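Local coordinates for DUF3863 domain-containing protein (Parabacteroides distasonis, PDB 3LM3) that is of unknown function but is probably a glycoside hydrolase or carbohydrate deacetylase, at residues V23-M28 with G70-G75; W281-W286 with V320-F325. One frame throughout, in Å; residues are numbered along the deposited sequence.

Contact 1 (V23-M28 with G70-G75); sequences VTLCIM and GRLTWG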
ATOM      1  N   VAL A  23      -3.539  -8.639   8.254  1.00  6.82           N
ATOM      2  CA  VAL A  23      -2.694  -8.649   7.057  1.00  6.56           C
ATOM      3  C   VAL A  23      -3.618  -8.749   5.853  1.00  6.51           C
ATOM      4  O   VAL A  23      -4.444  -9.673   5.783  1.00  6.91           O
ATOM      5  CB  VAL A  23      -1.697  -9.818   7.020  1.00  7.66           C
ATOM      6  CG1 VAL A  23      -0.987  -9.906   5.650  1.00  8.84           C
ATOM      7  CG2 VAL A  23      -0.681  -9.722   8.159  1.00  8.21           C
ATOM      8  N   THR A  24      -3.462  -7.829   4.913  1.00  6.92           N
ATOM      9  CA  THR A  24      -4.178  -7.885   3.649  1.00  6.86           C
ATOM     10  C   THR A  24      -3.178  -8.145   2.537  1.00  7.39           C
ATOM     11  O   THR A  24      -2.335  -7.286   2.247  1.00  7.11           O
ATOM     12  CB  THR A  24      -4.968  -6.613   3.375  1.00  6.96           C
ATOM     13  OG1 THR A  24      -4.109  -5.464   3.366  1.00  7.10           O
ATOM     14  CG2 THR A  24      -6.070  -6.385   4.416  1.00  7.59           C
ATOM     15  N   LEU A  25      -3.260  -9.315   1.911  1.00  6.39           N
ATOM     16  CA  LEU A  25      -2.437  -9.687   0.777  1.00  6.87           C
ATOM     17  C   LEU A  25      -3.243  -9.635  -0.501  1.00  6.02           C
ATOM     18  O   LEU A  25      -4.409 -10.043  -0.542  1.00  7.30           O
ATOM     19  CB  LEU A  25      -1.934 -11.124   0.926  1.00  6.01           C
ATOM     20  CG  LEU A  25      -1.226 -11.746  -0.282  1.00  6.60           C
ATOM     21  CD1 LEU A  25       0.080 -11.023  -0.595  1.00  9.32           C
ATOM     22  CD2 LEU A  25      -0.974 -13.258  -0.046  1.00  7.76           C
ATOM     23  N   CYS A  26      -2.619  -9.140  -1.546  1.00  5.66           N
ATOM     24  CA  CYS A  26      -3.111  -9.270  -2.913  1.00  6.24           C
ATOM     25  C   CYS A  26      -2.084 -10.018  -3.759  1.00  6.84           C
ATOM     26  O   CYS A  26      -0.873  -9.759  -3.657  1.00  6.87           O
ATOM     27  CB  CYS A  26      -3.361  -7.910  -3.530  1.00  7.68           C
ATOM     28  SG  CYS A  26      -3.650  -7.911  -5.330  1.00  7.61           S
ATOM     29  N   ILE A  27      -2.571 -10.969  -4.545  1.00  6.87           N
ATOM     30  CA  ILE A  27      -1.773 -11.625  -5.589  1.00  6.72           C
ATOM     31  C   ILE A  27      -2.222 -11.070  -6.940  1.00  6.20           C
ATOM     32  O   ILE A  27      -3.443 -11.109  -7.253  1.00  6.93           O
ATOM     33  CB  ILE A  27      -1.889 -13.179  -5.549  1.00  7.61           C
ATOM     34  CG1 ILE A  27      -1.346 -13.710  -4.228  1.00  7.26           C
ATOM     35  CG2 ILE A  27      -1.126 -13.800  -6.744  1.00  8.71           C
ATOM     36  CD1 ILE A  27      -1.528 -15.174  -4.048  1.00  9.68           C
HETATM   37  N   MSE A  28      -1.283 -10.535  -7.718  1.00  6.43           N
HETATM   38  CA  MSE A  28      -1.555  -9.883  -8.993  1.00  6.93           C
HETATM   39  C   MSE A  28      -1.359 -10.852 -10.156  1.00  6.61           C
HETATM   40  O   MSE A  28      -0.346 -11.581 -10.208  1.00  7.45           O
HETATM   41  CB  MSE A  28      -0.648  -8.687  -9.205  1.00  7.54           C
HETATM   42  CG  MSE A  28      -0.843  -7.942 -10.488  1.00 10.73           C
HETATM   43 SE   MSE A  28       0.451  -6.508 -10.627  0.75  9.74          SE
HETATM   44  CE  MSE A  28      -0.413  -5.531 -12.062  1.00 10.69           C
ATOM     45  N   GLY A  70      -7.377 -17.852   6.423  1.00  6.58           N
ATOM     46  CA  GLY A  70      -6.860 -16.733   5.623  1.00  7.03           C
ATOM     47  C   GLY A  70      -7.522 -16.606   4.274  1.00  8.19           C
ATOM     48  O   GLY A  70      -7.864 -17.598   3.596  1.00  7.54           O
ATOM     49  N   ARG A  71      -7.721 -15.351   3.868  1.00  8.22           N
ATOM     50  CA  ARG A  71      -8.147 -15.059   2.505  0.50  8.51           C
ATOM     51  C   ARG A  71      -7.432 -13.824   2.016  1.00  7.42           C
ATOM     52  O   ARG A  71      -6.848 -13.056   2.809  1.00  7.89           O
ATOM     53  CB  ARG A  71      -9.661 -14.925   2.396  0.50  9.66           C
ATOM     54  CG  ARG A  71     -10.229 -13.866   3.289  0.50  2.56           C
ATOM     55  CD  ARG A  71     -10.533 -14.435   4.691  0.50  8.45           C
ATOM     56  NE  ARG A  71     -11.336 -13.515   5.461  0.50  5.31           N
ATOM     57  CZ  ARG A  71     -11.640 -13.678   6.743  0.50  6.59           C
ATOM     58  NH1 ARG A  71     -11.246 -14.764   7.395  0.50  9.91           N
ATOM     59  NH2 ARG A  71     -12.357 -12.759   7.369  0.50 10.40           N
ATOM     60  N   LEU A  72      -7.419 -13.680   0.697  1.00  6.67           N
ATOM     61  CA  LEU A  72      -6.630 -12.656   0.031  1.00  6.01           C
ATOM     62  C   LEU A  72      -7.400 -12.081  -1.150  1.00  7.26           C
ATOM     63  O   LEU A  72      -8.471 -12.556  -1.523  1.00  7.40           O
ATOM     64  CB  LEU A  72      -5.293 -13.244  -0.391  1.00  6.01           C
ATOM     65  CG  LEU A  72      -5.268 -14.431  -1.355  1.00  7.93           C
ATOM     66  CD1 LEU A  72      -5.652 -14.056  -2.793  1.00 10.18           C
ATOM     67  CD2 LEU A  72      -3.878 -15.132  -1.299  1.00  8.65           C
ATOM     68  N   THR A  73      -6.851 -11.028  -1.741  1.00  6.40           N
ATOM     69  CA  THR A  73      -7.392 -10.395  -2.918  1.00  7.43           C
ATOM     70  C   THR A  73      -6.623 -10.814  -4.144  1.00  7.82           C
ATOM     71  O   THR A  73      -5.411 -10.592  -4.210  1.00  7.50           O
ATOM     72  CB  THR A  73      -7.320  -8.876  -2.761  1.00  6.24           C
ATOM     73  OG1 THR A  73      -8.077  -8.483  -1.604  1.00  7.45           O
ATOM     74  CG2 THR A  73      -7.834  -8.130  -3.983  1.00  7.71           C
ATOM     75  N   TRP A  74      -7.322 -11.370  -5.123  1.00  6.82           N
ATOM     76  CA  TRP A  74      -6.761 -11.613  -6.454  1.00  5.70           C
ATOM     77  C   TRP A  74      -7.018 -10.386  -7.287  1.00  6.56           C
ATOM     78  O   TRP A  74      -8.166  -9.959  -7.438  1.00  8.46           O
ATOM     79  CB  TRP A  74      -7.463 -12.804  -7.082  1.00  6.24           C
ATOM     80  CG  TRP A  74      -7.265 -14.104  -6.362  1.00  6.73           C
ATOM     81  CD1 TRP A  74      -8.148 -14.703  -5.489  1.00  7.07           C
ATOM     82  CD2 TRP A  74      -6.142 -15.002  -6.466  1.00  5.84           C
ATOM     83  NE1 TRP A  74      -7.632 -15.900  -5.060  1.00  6.11           N
ATOM     84  CE2 TRP A  74      -6.403 -16.104  -5.647  1.00  6.33           C
ATOM     85  CE3 TRP A  74      -4.919 -14.959  -7.176  1.00  7.29           C
ATOM     86  CZ2 TRP A  74      -5.516 -17.174  -5.517  1.00  8.25           C
ATOM     87  CZ3 TRP A  74      -4.043 -16.026  -7.056  1.00  9.50           C
ATOM     88  CH2 TRP A  74      -4.334 -17.122  -6.234  1.00  8.42           C
ATOM     89  N   GLY A  75      -5.978  -9.806  -7.843  1.00  6.73           N
ATOM     90  CA  GLY A  75      -6.117  -8.630  -8.659  1.00  7.70           C
ATOM     91  C   GLY A  75      -5.649  -8.896 -10.074  1.00  8.47           C
ATOM     92  O   GLY A  75      -4.512  -9.336 -10.282  1.00  8.14           O
TER
HETATM   93  O   HOH W   1      -4.481 -11.538   3.459  1.00  7.94           O

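Contact 2 (W281-W286 with V320-F325); sequences WVANIW and VTFGEF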
ATOM      1  N   TRP A 281      -2.197  -3.033  11.113  1.00  7.04           N
ATOM      2  CA  TRP A 281      -2.493  -3.462   9.752  1.00  7.17           C
ATOM      3  C   TRP A 281      -1.226  -3.458   8.905  1.00  6.46           C
ATOM      4  O   TRP A 281      -0.491  -2.465   8.876  1.00  7.82           O
ATOM      5  CB  TRP A 281      -3.534  -2.530   9.129  1.00  7.31           C
ATOM      6  CG  TRP A 281      -3.726  -2.736   7.646  1.00  7.11           C
ATOM      7  CD1 TRP A 281      -4.037  -3.903   6.998  1.00  6.96           C
ATOM      8  CD2 TRP A 281      -3.580  -1.732   6.635  1.00  6.11           C
ATOM      9  NE1 TRP A 281      -4.109  -3.666   5.634  1.00  7.53           N
ATOM     10  CE2 TRP A 281      -3.796  -2.355   5.391  1.00  6.64           C
ATOM     11  CE3 TRP A 281      -3.266  -0.370   6.660  1.00  7.06           C
ATOM     12  CZ2 TRP A 281      -3.746  -1.662   4.179  1.00  6.63           C
ATOM     13  CZ3 TRP A 281      -3.191   0.299   5.474  1.00  7.52           C
ATOM     14  CH2 TRP A 281      -3.435  -0.333   4.250  1.00  7.03           C
ATOM     15  N   VAL A 282      -0.979  -4.584   8.253  1.00  6.18           N
ATOM     16  CA  VAL A 282       0.091  -4.781   7.306  1.00  6.23           C
ATOM     17  C   VAL A 282      -0.542  -5.105   5.955  1.00  6.83           C
ATOM     18  O   VAL A 282      -1.454  -5.942   5.860  1.00  7.14           O
ATOM     19  CB  VAL A 282       0.995  -5.949   7.741  1.00  7.41           C
ATOM     20  CG1 VAL A 282       1.909  -6.416   6.602  1.00  8.55           C
ATOM     21  CG2 VAL A 282       1.779  -5.548   9.011  1.00  8.24           C
ATOM     22  N   ALA A 283      -0.039  -4.437   4.910  1.00  6.37           N
ATOM     23  CA  ALA A 283      -0.464  -4.633   3.523  1.00  6.44           C
ATOM     24  C   ALA A 283       0.646  -5.235   2.702  1.00  5.85           C
ATOM     25  O   ALA A 283       1.828  -4.902   2.901  1.00  6.74           O
ATOM     26  CB  ALA A 283      -0.861  -3.297   2.898  1.00  7.06           C
ATOM     27  N   ASN A 284       0.325  -6.122   1.768  1.00  6.70           N
ATOM     28  CA  ASN A 284       1.376  -6.668   0.904  1.00  6.53           C
ATOM     29  C   ASN A 284       0.778  -7.093  -0.419  1.00  7.90           C
ATOM     30  O   ASN A 284      -0.399  -7.427  -0.513  1.00  8.04           O
ATOM     31  CB  ASN A 284       2.068  -7.840   1.591  1.00  6.93           C
ATOM     32  CG  ASN A 284       3.542  -7.990   1.224  1.00  7.25           C
ATOM     33  OD1 ASN A 284       4.068  -7.318   0.336  1.00  7.72           O
ATOM     34  ND2 ASN A 284       4.226  -8.897   1.958  1.00  8.02           N
ATOM     35  N   ILE A 285       1.604  -7.020  -1.456  1.00  7.94           N
ATOM     36  CA  ILE A 285       1.233  -7.394  -2.831  1.00  6.90           C
ATOM     37  C   ILE A 285       2.348  -8.276  -3.367  1.00  7.79           C
ATOM     38  O   ILE A 285       3.512  -7.867  -3.366  1.00  8.74           O
ATOM     39  CB  ILE A 285       1.001  -6.192  -3.740  1.00  7.53           C
ATOM     40  CG1 ILE A 285      -0.168  -5.344  -3.216  1.00  8.43           C
ATOM     41  CG2 ILE A 285       0.740  -6.664  -5.200  1.00  8.69           C
ATOM     42  CD1 ILE A 285      -0.324  -3.967  -3.891  1.00 10.16           C
ATOM     43  N   TRP A 286       2.012  -9.486  -3.767  1.00  7.50           N
ATOM     44  CA  TRP A 286       2.930 -10.444  -4.391  1.00  6.65           C
ATOM     45  C   TRP A 286       2.448 -10.722  -5.799  1.00  8.36           C
ATOM     46  O   TRP A 286       1.321 -11.191  -6.011  1.00 10.00           O
ATOM     47  CB  TRP A 286       2.962 -11.771  -3.643  1.00  8.52           C
ATOM     48  CG  TRP A 286       3.600 -11.765  -2.283  1.00  7.27           C
ATOM     49  CD1 TRP A 286       3.428 -10.824  -1.288  1.00  8.52           C
ATOM     50  CD2 TRP A 286       4.536 -12.712  -1.756  1.00  6.24           C
ATOM     51  NE1 TRP A 286       4.177 -11.164  -0.194  1.00  9.22           N
ATOM     52  CE2 TRP A 286       4.877 -12.305  -0.457  1.00  7.11           C
ATOM     53  CE3 TRP A 286       5.175 -13.843  -2.278  1.00  9.23           C
ATOM     54  CZ2 TRP A 286       5.763 -13.017   0.339  1.00  9.62           C
ATOM     55  CZ3 TRP A 286       6.031 -14.546  -1.471  1.00 10.56           C
ATOM     56  CH2 TRP A 286       6.330 -14.135  -0.197  1.00 10.94           C
ATOM     57  N   VAL A 320      -7.010 -11.213   5.839  1.00  7.54           N
ATOM     58  CA  VAL A 320      -8.293 -10.864   5.210  1.00  8.11           C
ATOM     59  C   VAL A 320      -8.053 -10.134   3.899  1.00  7.74           C
ATOM     60  O   VAL A 320      -6.936  -9.721   3.586  1.00  7.76           O
ATOM     61  CB  VAL A 320      -9.179 -10.017   6.164  1.00  7.64           C
ATOM     62  CG1 VAL A 320      -9.381 -10.766   7.498  1.00  9.05           C
ATOM     63  CG2 VAL A 320      -8.585  -8.651   6.417  1.00  9.69           C
ATOM     64  N   THR A 321      -9.117  -9.992   3.119  1.00  6.87           N
ATOM     65  CA  THR A 321      -9.008  -9.309   1.844  1.00  5.58           C
ATOM     66  C   THR A 321      -8.828  -7.794   2.036  1.00  6.89           C
ATOM     67  O   THR A 321      -9.200  -7.248   3.083  1.00  7.20           O
ATOM     68  CB  THR A 321     -10.203  -9.578   0.924  1.00  7.05           C
ATOM     69  OG1 THR A 321     -11.321  -8.800   1.372  1.00  8.29           O
ATOM     70  CG2 THR A 321     -10.571 -11.057   0.879  1.00  6.88           C
ATOM     71  N   PHE A 322      -8.250  -7.117   1.039  1.00  7.01           N
ATOM     72  CA  PHE A 322      -8.173  -5.646   1.076  1.00  6.59           C
ATOM     73  C   PHE A 322      -9.537  -5.046   1.303  1.00  7.79           C
ATOM     74  O   PHE A 322      -9.702  -4.156   2.125  1.00  7.22           O
ATOM     75  CB  PHE A 322      -7.515  -5.098  -0.211  1.00  6.98           C
ATOM     76  CG  PHE A 322      -6.001  -4.973  -0.139  1.00  6.03           C
ATOM     77  CD1 PHE A 322      -5.194  -6.067  -0.359  1.00  6.54           C
ATOM     78  CD2 PHE A 322      -5.402  -3.756   0.153  1.00  7.42           C
ATOM     79  CE1 PHE A 322      -3.807  -5.962  -0.306  1.00  7.65           C
ATOM     80  CE2 PHE A 322      -4.010  -3.638   0.208  1.00  8.45           C
ATOM     81  CZ  PHE A 322      -3.215  -4.746  -0.013  1.00  7.51           C
ATOM     82  N   GLY A 323     -10.533  -5.501   0.534  1.00  7.49           N
ATOM     83  CA  GLY A 323     -11.866  -4.962   0.643  1.00  6.72           C
ATOM     84  C   GLY A 323     -12.481  -5.181   2.018  1.00  7.52           C
ATOM     85  O   GLY A 323     -13.147  -4.290   2.570  1.00  7.69           O
ATOM     86  N   GLU A 324     -12.302  -6.368   2.598  1.00  7.00           N
ATOM     87  CA  GLU A 324     -12.878  -6.670   3.932  1.00  8.63           C
ATOM     88  C   GLU A 324     -12.272  -5.742   4.968  1.00  7.41           C
ATOM     89  O   GLU A 324     -12.960  -5.203   5.841  1.00  8.31           O
ATOM     90  CB  GLU A 324     -12.553  -8.092   4.384  1.00 10.91           C
ATOM     91  CG  GLU A 324     -13.387  -9.170   3.906  1.00 15.89           C
ATOM     92  CD  GLU A 324     -12.889 -10.413   4.647  1.00 22.35           C
ATOM     93  OE1 GLU A 324     -11.901 -10.992   4.189  1.00 11.79           O
ATOM     94  OE2 GLU A 324     -13.373 -10.700   5.766  1.00 23.82           O
ATOM     95  N   PHE A 325     -10.954  -5.576   4.925  1.00  7.21           N
ATOM     96  CA  PHE A 325     -10.282  -4.731   5.892  1.00  6.03           C
ATOM     97  C   PHE A 325     -10.751  -3.288   5.749  1.00  7.13           C
ATOM     98  O   PHE A 325     -11.047  -2.630   6.741  1.00  6.88           O
ATOM     99  CB  PHE A 325      -8.755  -4.806   5.751  1.00  7.13           C
ATOM    100  CG  PHE A 325      -8.059  -3.816   6.639  1.00  6.33           C
ATOM    101  CD1 PHE A 325      -8.037  -3.981   8.020  1.00  6.89           C
ATOM    102  CD2 PHE A 325      -7.505  -2.652   6.100  1.00  7.21           C
ATOM    103  CE1 PHE A 325      -7.492  -2.991   8.847  1.00  7.65           C
ATOM    104  CE2 PHE A 325      -6.980  -1.681   6.889  1.00  6.69           C
ATOM    105  CZ  PHE A 325      -6.929  -1.843   8.278  1.00  7.53           C
TER

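Contact 1 (V23-M28 with G70-G75)
L72 puts its methyl CD2 into a hollow between L25 and I27. L72 CD2 lies 3.7 Å from L25 CD2. I27 CD1 is 3.6 Å from the same L72 CD2. The side chains of L25 and L72 run side by side. I27 crosses L72 and lies alongside W74, with its CG2 3.7 Å from W74 CZ3. CD1 of I27 continues the extended chain from CG1 (chi2 175°) and reaches L72. L72 CD1 sits over one face of the W74 indole, toward its rim. I27 and L72 thus fill the space beside the indole together. An alanine in place of I27 would probably leave a gap between L72 CD2 and W74 CZ3 and give the indole more freedom to shift.

C26 and T73 point their side chains to the other face of the sheet, where G75 offers only backbone. C26 CB and T73 CB are 4.1 Å apart. The lack of a side chain at G75 leaves room for C26 SG, which rests 3.9 Å from G75 N. A CB on that residue would press against the sulphur.

The backbones pair in parallel from C26 and T73 onward. T73 N bonds to L25 O, I27 N to T73 O and G75 N to I27 O, each at 2.9 Å. Before this pairing, a water accepts from L25 N and lies within bonding distance of V23 O and R71 O. Helix 53-64 lies between the strands in sequence and packs on L25, L72 and W74, as in a beta-alpha-beta unit. The polar ends have partners beyond the pair: W74 NE1 bonds to D104, and T73 OG1 to E105. The chemistry is therefore divided: main-chain bonds fix the register, apolar branches pack on one face, and buried polar tips tie the second strand to its surroundings.

Contact 2 (W281-W286 with V320-F325)
E324 N donates to T321 OG1 at 2.9 Å, the shortest polar bond within the two segments, at the helix start that carries F322 and F325 to W281. T321 is the N-cap. T321 N returns a bond to E324 OE1, 3.1 Å long and nearly straight, from above the carboxylate plane. The two bonds make a capping box.

F325 lies flat over one face of W281. The phenyl and the five-membered ring have centroids 3.8 Å apart and planes 14° from parallel. The closest atoms are W281 CG and F325 CZ, at 3.4 Å. W281 CG is anti to its backbone N (chi1 170°), and this turn sets it beside the carbonyl carbon, where it meets F325 CZ. W281 NE1 bonds to T24 on the neighbouring strand.

F322 meets the strand differently. Its CZ packs 4.0 Å from A283 CB. Its CE1 brings the ring edge to N284 O, 3.7 Å away and near the ring plane. F322 CE2 stands at the edge of the W281 indole.

A capped helix start thus lays two aromatic rings beside a buried parallel strand, an arrangement consistent with the interior of the barrel-like alpha/beta fold of glycoside hydrolase and deacetylase relatives.

Overall arrangement
The centres of the two contacts are about 6 Å apart. Contact 1 closes before contact 2 opens along the chain. Strands 21-29 and 280-287 are parallel neighbours in one sheet, and strand 21-29 also pairs with 73-76 and 318-320. The contacts touch directly. R71 of contact 1 forms a salt bridge with E324 of contact 2, and T24 packs against F322 and F325. T73 OG1 also bonds to F322 N. All four segments lie within the DUF3863 part of the protein. Strand 21-29 thus joins early and late parts of the chain, as fits a parallel sheet curled toward a barrel.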